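Long-range contacts in GDP-mannose-dependent alpha-(1-6)-phosphatidylinositol monomannoside mannosyltransferase (Corynebacterium glutamicum, PDB 3OKP), which belongs to the GT-B glycosyltransferases, two-domain enzymes in which Rossmann-like domains face each other across a cleft: residues A230-G236 with Q253-G259; Q213-K218 with L244-A248. All blocks are in the same frame, centred on the assembly; numbering follows the deposited sequence.

Interaction 1: A230-G236 with Q253-G259; sequences AQLLIVG and QNVKFLG. With GDD (guanosine-5'-diphosphate-alpha-D-mannose), chain B.
Strand 231-235 and residues Val255 to Phe257 are extended and run parallel, in register from Gln231 opposite Asn254 to Gly236 opposite Gly259; the axes of strands 231-235 and 255-259 approach to 4.8 Å at 21°. Leu258 (phi -88°, psi -8°) and Gly259 (phi 73°, easily adopted by glycine) bend the second chain. Ala230 offers its O to Asn254 ND2 (2.8 Å). Gln231 (chi1 and chi2 both m) folds its side chain across: OE1 accepts from Lys256 NZ (2.7 Å) and NE2 donates to Gln253 O (3.2 Å), as suits an amide, donor and acceptor in one. Leu232 begins the regular bonding, its N to Asn254 O and its O to Lys256 N (both 2.8 Å). Leu233 turns to the opposite face, its CD2 3.8 Å from Lys256 CB. Ile234 (m, t) donates N to Lys256 O (2.8 Å). Ile234 O accepts from Leu258 N (3.1 Å), while Ile234 CD1 meets Val255 CG1 (3.7 Å) and Phe257 CE1 (3.6 Å). Val235 CG2 touches Leu258 CD1 at 4.0 Å; its CG1 lies 3.4 Å from GDD O6. Gly236, at phi 136° and psi 179°, where a CB would strike the preceding carbonyl O, donates N to Gly259 O (2.9 Å). One water donates to Ile234 O and Gly236 O and accepts from Gly259 N. This is the strand pair of a beta-alpha-beta unit in a Rossmann-like sheet, with the ligand at its C-terminal end. Backbone bonds and the side-chain bonds of Gln231, Asn254 and Lys256 hold the register, with apolar packing on both faces.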
loop_
_atom_site.group_PDB
_atom_site.type_symbol
_atom_site.label_atom_id
_atom_site.label_comp_id
_atom_site.label_asym_id
_atom_site.label_seq_id
_atom_site.Cartn_x
_atom_site.Cartn_y
_atom_site.Cartn_z
ATOM N N ALA A 230 -21.754 20.351 -4.717
ATOM C CA ALA A 230 -20.790 19.346 -4.256
ATOM C C ALA A 230 -20.418 18.370 -5.367
ATOM O O ALA A 230 -21.285 17.869 -6.081
ATOM C CB ALA A 230 -21.331 18.592 -3.049
ATOM N N GLN A 231 -19.122 18.105 -5.501
ATOM C CA GLN A 231 -18.617 17.229 -6.552
ATOM C C GLN A 231 -17.893 16.029 -5.969
ATOM O O GLN A 231 -16.973 16.176 -5.150
ATOM C CB GLN A 231 -17.682 17.989 -7.501
ATOM C CG GLN A 231 -18.344 19.131 -8.267
ATOM C CD GLN A 231 -19.354 18.651 -9.299
ATOM O OE1 GLN A 231 -19.185 17.593 -9.911
ATOM N NE2 GLN A 231 -20.408 19.433 -9.498
ATOM N N LEU A 232 -18.323 14.845 -6.392
ATOM C CA LEU A 232 -17.618 13.608 -6.094
ATOM C C LEU A 232 -16.741 13.242 -7.282
ATOM O O LEU A 232 -17.239 12.983 -8.385
ATOM C CB LEU A 232 -18.601 12.473 -5.779
ATOM C CG LEU A 232 -18.037 11.060 -5.565
ATOM C CD1 LEU A 232 -17.045 11.004 -4.402
ATOM C CD2 LEU A 232 -19.167 10.065 -5.349
ATOM N N LEU A 233 -15.433 13.238 -7.054
ATOM C CA LEU A 233 -14.480 12.889 -8.097
ATOM C C LEU A 233 -14.042 11.445 -7.937
ATOM O O LEU A 233 -13.406 11.080 -6.947
ATOM C CB LEU A 233 -13.267 13.825 -8.071
ATOM C CG LEU A 233 -13.516 15.337 -8.127
ATOM C CD1 LEU A 233 -12.197 16.076 -8.027
ATOM C CD2 LEU A 233 -14.264 15.745 -9.398
ATOM N N ILE A 234 -14.402 10.628 -8.919
ATOM C CA ILE A 234 -14.009 9.231 -8.932
ATOM C C ILE A 234 -12.787 9.074 -9.836
ATOM O O ILE A 234 -12.883 9.157 -11.067
ATOM C CB ILE A 234 -15.194 8.311 -9.323
ATOM C CG1 ILE A 234 -16.279 8.382 -8.238
ATOM C CG2 ILE A 234 -14.723 6.876 -9.515
ATOM C CD1 ILE A 234 -17.635 7.866 -8.664
ATOM N N VAL A 235 -11.634 8.890 -9.198
ATOM C CA VAL A 235 -10.354 8.791 -9.897
ATOM C C VAL A 235 -9.882 7.343 -9.902
ATOM O O VAL A 235 -9.729 6.725 -8.843
ATOM C CB VAL A 235 -9.275 9.710 -9.256
ATOM C CG1 VAL A 235 -7.932 9.568 -9.972
ATOM C CG2 VAL A 235 -9.729 11.165 -9.271
ATOM N N GLY A 236 -9.668 6.805 -11.100
ATOM C CA GLY A 236 -9.191 5.435 -11.261
ATOM C C GLY A 236 -9.921 4.672 -12.349
ATOM O O GLY A 236 -10.835 5.200 -12.989
ATOM N N GLN A 253 -24.649 15.292 -12.610
ATOM C CA GLN A 253 -24.067 16.634 -12.590
ATOM C C GLN A 253 -23.080 16.833 -11.440
ATOM O O GLN A 253 -22.255 17.748 -11.481
ATOM C CB GLN A 253 -25.161 17.700 -12.505
ATOM C CG GLN A 253 -26.076 17.769 -13.714
ATOM C CD GLN A 253 -27.165 18.805 -13.544
ATOM O OE1 GLN A 253 -28.260 18.497 -13.062
ATOM N NE2 GLN A 253 -26.864 20.049 -13.912
ATOM N N ASN A 254 -23.170 15.979 -10.421
ATOM C CA ASN A 254 -22.338 16.112 -9.222
ATOM C C ASN A 254 -21.310 14.993 -9.027
ATOM O O ASN A 254 -20.625 14.940 -8.000
ATOM C CB ASN A 254 -23.224 16.220 -7.979
ATOM C CG ASN A 254 -24.122 17.438 -8.005
ATOM O OD1 ASN A 254 -25.166 17.442 -8.658
ATOM N ND2 ASN A 254 -23.726 18.479 -7.278
ATOM N N VAL A 255 -21.219 14.099 -10.006
ATOM C CA VAL A 255 -20.282 12.977 -9.959
ATOM C C VAL A 255 -19.447 12.974 -11.236
ATOM O O VAL A 255 -19.991 12.978 -12.344
ATOM C CB VAL A 255 -21.014 11.615 -9.786
ATOM C CG1 VAL A 255 -20.027 10.454 -9.823
ATOM C CG2 VAL A 255 -21.804 11.583 -8.482
ATOM N N LYS A 256 -18.126 12.973 -11.072
ATOM C CA LYS A 256 -17.207 12.995 -12.206
ATOM C C LYS A 256 -16.327 11.747 -12.252
ATOM O O LYS A 256 -15.596 11.452 -11.301
ATOM C CB LYS A 256 -16.331 14.256 -12.166
ATOM C CG LYS A 256 -17.099 15.579 -12.034
ATOM C CD LYS A 256 -17.770 15.982 -13.343
ATOM C CE LYS A 256 -18.454 17.341 -13.233
ATOM N NZ LYS A 256 -19.748 17.268 -12.504
ATOM N N PHE A 257 -16.412 11.018 -13.365
ATOM C CA PHE A 257 -15.529 9.887 -13.628
ATOM C C PHE A 257 -14.338 10.372 -14.442
ATOM O O PHE A 257 -14.426 10.539 -15.662
ATOM C CB PHE A 257 -16.276 8.771 -14.364
ATOM C CG PHE A 257 -17.331 8.098 -13.533
ATOM C CD1 PHE A 257 -17.015 7.004 -12.735
ATOM C CD2 PHE A 257 -18.644 8.564 -13.543
ATOM C CE1 PHE A 257 -17.993 6.380 -11.962
ATOM C CE2 PHE A 257 -19.623 7.952 -12.773
ATOM C CZ PHE A 257 -19.298 6.856 -11.982
ATOM N N LEU A 258 -13.225 10.599 -13.754
ATOM C CA LEU A 258 -12.053 11.216 -14.369
ATOM C C LEU A 258 -11.114 10.204 -15.023
ATOM O O LEU A 258 -10.156 10.588 -15.701
ATOM C CB LEU A 258 -11.297 12.074 -13.341
ATOM C CG LEU A 258 -12.041 13.231 -12.656
ATOM C CD1 LEU A 258 -11.110 13.980 -11.706
ATOM C CD2 LEU A 258 -12.663 14.200 -13.666
ATOM N N GLY A 259 -11.389 8.918 -14.816
ATOM C CA GLY A 259 -10.539 7.848 -15.333
ATOM C C GLY A 259 -9.240 7.744 -14.558
ATOM O O GLY A 259 -9.102 8.325 -13.476
HETATM N N2 GDD B . -1.433 7.261 -11.113
HETATM C C2 GDD B . -2.596 6.831 -10.564
HETATM N N1 GDD B . -3.775 7.142 -11.155
HETATM N N3 GDD B . -2.569 6.095 -9.429
HETATM C C4 GDD B . -3.726 5.658 -8.865
HETATM C C5 GDD B . -4.941 5.965 -9.457
HETATM C C6 GDD B . -4.949 6.723 -10.623
HETATM O O6 GDD B . -6.027 7.015 -11.180
HETATM N N7 GDD B . -5.910 5.411 -8.700
HETATM C C8 GDD B . -5.310 4.776 -7.667
HETATM N N9 GDD B . -3.981 4.928 -7.774
HETATM C "C1'" GDD B . -2.938 4.403 -6.854
HETATM C "C2'" GDD B . -2.971 5.143 -5.527
HETATM O "O2'" GDD B . -2.220 6.359 -5.578
HETATM C "C3'" GDD B . -2.382 4.133 -4.563
HETATM O "O3'" GDD B . -0.964 4.309 -4.464
HETATM C "C4'" GDD B . -2.693 2.773 -5.181
HETATM O "O4'" GDD B . -3.121 3.022 -6.527
HETATM C "C5'" GDD B . -3.794 2.040 -4.416
HETATM O "O5'" GDD B . -3.237 1.154 -3.441
HETATM P PA GDD B . -3.977 0.730 -2.268
HETATM O O1A GDD B . -3.196 0.152 -1.479
HETATM O O2A GDD B . -4.471 1.725 -1.680
HETATM O O3A GDD B . -5.057 -0.172 -2.626
HETATM P PB GDD B . -4.903 -1.374 -3.429
HETATM O O2B GDD B . -3.820 -1.947 -3.184
HETATM O O3B GDD B . -5.845 -2.154 -3.175
HETATM O O1B GDD B . -4.966 -1.038 -4.830
HETATM O O HOH W 1 -12.884 7.144 -12.921
#

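Interaction 2: Q213-K218 with L244-A248; sequences QDSLIK and LRRLA
Ile217 is the most buried residue here, and it projects from helix 213-226 toward the last turn of helix 241-247. Residues 213-218 and 244-247 are alpha-helical (Ile217 N to Gln213 O 2.9 Å); Ala248, at phi -88° and psi 6°, is the first to leave helical angles. The closest CA pairs are Asp214 with Leu244 (6.1 Å) and Ile217 with Ala248 (6.0 Å), so both segments advance in the same general sense. Ile217 (chi1 m, chi2 t) sets its CD1 3.9 Å from Leu244 CD2 and 3.5 Å from Leu244 O, while its CG2 sits 3.9 Å from Leu247 CB and 3.8 Å from Ala248 CA; the branched side chain is wide enough to touch all three residues. Leu244 (m, t) sends CD2 to Gln213 CB (3.7 Å) and Asp214 N (3.5 Å). Leu247, with chi1 at -104° and chi2 at 21°, brings CD2 to 3.6 Å from Asp214 CB. The small Ala248 lets the backbones come near. No hydrogen bond crosses the contact: Asp214 turns to Tyr240 and Arg281, and Gln213 to the carbonyl of Arg206. Such apolar packing between neighbouring helices over one face of a parallel sheet is characteristic of a Rossmann-like domain.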
loop_
_atom_site.group_PDB
_atom_site.type_symbol
_atom_site.label_atom_id
_atom_site.label_comp_id
_atom_site.label_asym_id
_atom_site.label_seq_id
_atom_site.Cartn_x
_atom_site.Cartn_y
_atom_site.Cartn_z
ATOM N N GLN A 213 -16.970 3.061 -3.871
ATOM C CA GLN A 213 -17.409 4.144 -4.753
ATOM C C GLN A 213 -18.928 4.077 -4.895
ATOM O O GLN A 213 -19.591 5.109 -4.984
ATOM C CB GLN A 213 -16.770 4.059 -6.144
ATOM C CG GLN A 213 -15.267 4.309 -6.192
ATOM C CD GLN A 213 -14.449 3.031 -6.159
ATOM O OE1 GLN A 213 -14.989 1.931 -6.011
ATOM N NE2 GLN A 213 -13.135 3.169 -6.304
ATOM N N ASP A 214 -19.467 2.856 -4.909
ATOM C CA ASP A 214 -20.916 2.653 -4.950
ATOM C C ASP A 214 -21.603 3.210 -3.704
ATOM O O ASP A 214 -22.658 3.838 -3.806
ATOM C CB ASP A 214 -21.292 1.178 -5.208
ATOM C CG ASP A 214 -20.580 0.188 -4.283
ATOM O OD1 ASP A 214 -19.948 0.586 -3.281
ATOM O OD2 ASP A 214 -20.668 -1.027 -4.569
ATOM N N SER A 215 -20.985 3.002 -2.540
ATOM C CA SER A 215 -21.484 3.546 -1.272
ATOM C C SER A 215 -21.487 5.076 -1.299
ATOM O O SER A 215 -22.447 5.710 -0.851
ATOM C CB SER A 215 -20.637 3.045 -0.099
ATOM O OG SER A 215 -20.610 1.630 -0.045
ATOM N N LEU A 216 -20.409 5.651 -1.832
ATOM C CA LEU A 216 -20.272 7.100 -2.011
ATOM C C LEU A 216 -21.355 7.678 -2.924
ATOM O O LEU A 216 -21.976 8.698 -2.595
ATOM C CB LEU A 216 -18.876 7.435 -2.560
ATOM C CG LEU A 216 -17.807 8.152 -1.716
ATOM C CD1 LEU A 216 -18.065 8.151 -0.206
ATOM C CD2 LEU A 216 -16.402 7.632 -2.036
ATOM N N ILE A 217 -21.577 7.022 -4.063
ATOM C CA ILE A 217 -22.596 7.439 -5.028
ATOM C C ILE A 217 -23.999 7.414 -4.406
ATOM O O ILE A 217 -24.798 8.329 -4.623
ATOM C CB ILE A 217 -22.533 6.587 -6.328
ATOM C CG1 ILE A 217 -21.302 6.982 -7.160
ATOM C CG2 ILE A 217 -23.808 6.733 -7.149
ATOM C CD1 ILE A 217 -20.889 5.948 -8.207
ATOM N N LYS A 218 -24.277 6.377 -3.618
ATOM C CA LYS A 218 -25.576 6.230 -2.958
ATOM C C LYS A 218 -25.797 7.267 -1.854
ATOM O O LYS A 218 -26.937 7.592 -1.520
ATOM C CB LYS A 218 -25.751 4.806 -2.418
ATOM C CG LYS A 218 -25.978 3.763 -3.512
ATOM C CD LYS A 218 -26.097 2.358 -2.950
ATOM C CE LYS A 218 -26.133 1.321 -4.065
ATOM N NZ LYS A 218 -26.432 -0.046 -3.537
ATOM N N LEU A 244 -20.904 1.565 -11.759
ATOM C CA LEU A 244 -20.791 2.848 -11.059
ATOM C C LEU A 244 -21.469 3.983 -11.831
ATOM O O LEU A 244 -22.170 4.807 -11.246
ATOM C CB LEU A 244 -19.323 3.191 -10.773
ATOM C CG LEU A 244 -18.573 2.317 -9.756
ATOM C CD1 LEU A 244 -17.106 2.715 -9.670
ATOM C CD2 LEU A 244 -19.229 2.370 -8.377
ATOM N N ARG A 245 -21.261 4.010 -13.146
ATOM C CA ARG A 245 -21.895 5.012 -14.005
ATOM C C ARG A 245 -23.424 4.890 -13.973
ATOM O O ARG A 245 -24.126 5.901 -13.937
ATOM C CB ARG A 245 -21.370 4.911 -15.440
ATOM C CG ARG A 245 -19.930 5.379 -15.621
ATOM C CD ARG A 245 -19.514 5.294 -17.083
ATOM N NE ARG A 245 -18.182 5.846 -17.340
ATOM C CZ ARG A 245 -17.926 7.133 -17.576
ATOM N NH1 ARG A 245 -18.907 8.030 -17.582
ATOM N NH2 ARG A 245 -16.681 7.527 -17.805
ATOM N N ARG A 246 -23.925 3.654 -13.966
ATOM C CA ARG A 246 -25.366 3.397 -13.888
ATOM C C ARG A 246 -25.939 3.860 -12.545
ATOM O O ARG A 246 -27.011 4.464 -12.493
ATOM C CB ARG A 246 -25.671 1.914 -14.116
ATOM C CG ARG A 246 -27.108 1.642 -14.558
ATOM C CD ARG A 246 -27.488 0.167 -14.446
ATOM N NE ARG A 246 -27.676 -0.245 -13.054
ATOM C CZ ARG A 246 -26.881 -1.086 -12.397
ATOM N NH1 ARG A 246 -25.832 -1.636 -12.999
ATOM N NH2 ARG A 246 -27.143 -1.386 -11.131
ATOM N N LEU A 247 -25.212 3.576 -11.468
ATOM C CA LEU A 247 -25.582 4.030 -10.128
ATOM C C LEU A 247 -25.642 5.555 -10.031
ATOM O O LEU A 247 -26.482 6.103 -9.319
ATOM C CB LEU A 247 -24.601 3.469 -9.092
ATOM C CG LEU A 247 -24.984 2.295 -8.173
ATOM C CD1 LEU A 247 -26.148 1.434 -8.674
ATOM C CD2 LEU A 247 -23.759 1.438 -7.874
ATOM N N ALA A 248 -24.762 6.227 -10.768
ATOM C CA ALA A 248 -24.636 7.681 -10.708
ATOM C C ALA A 248 -25.559 8.442 -11.668
ATOM O O ALA A 248 -25.472 9.666 -11.762
ATOM C CB ALA A 248 -23.181 8.088 -10.930
#

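How the interactions relate
From the N terminus the segments alternate: 213-218, 230-236, 244-248, 253-259. Interaction 2 closes a loop of 25 residues that contains strand 231-235; interaction 1 closes one of 16 residues that contains helix 241-247. Each loop therefore holds a segment of the other contact, so the two cross rather than nest. Together they bind helix to helix and strand to strand in one alternating beta-alpha unit at the edge of the six-stranded sheet. Ile234 CD1 lies 3.8 Å from Ile217 CD1, and Leu232 CD2 3.8 Å from Leu216 CB, so one apolar core serves both contacts; the Phe257 ring packs against the helix backbone, CZ 3.6 Å from Leu244 O.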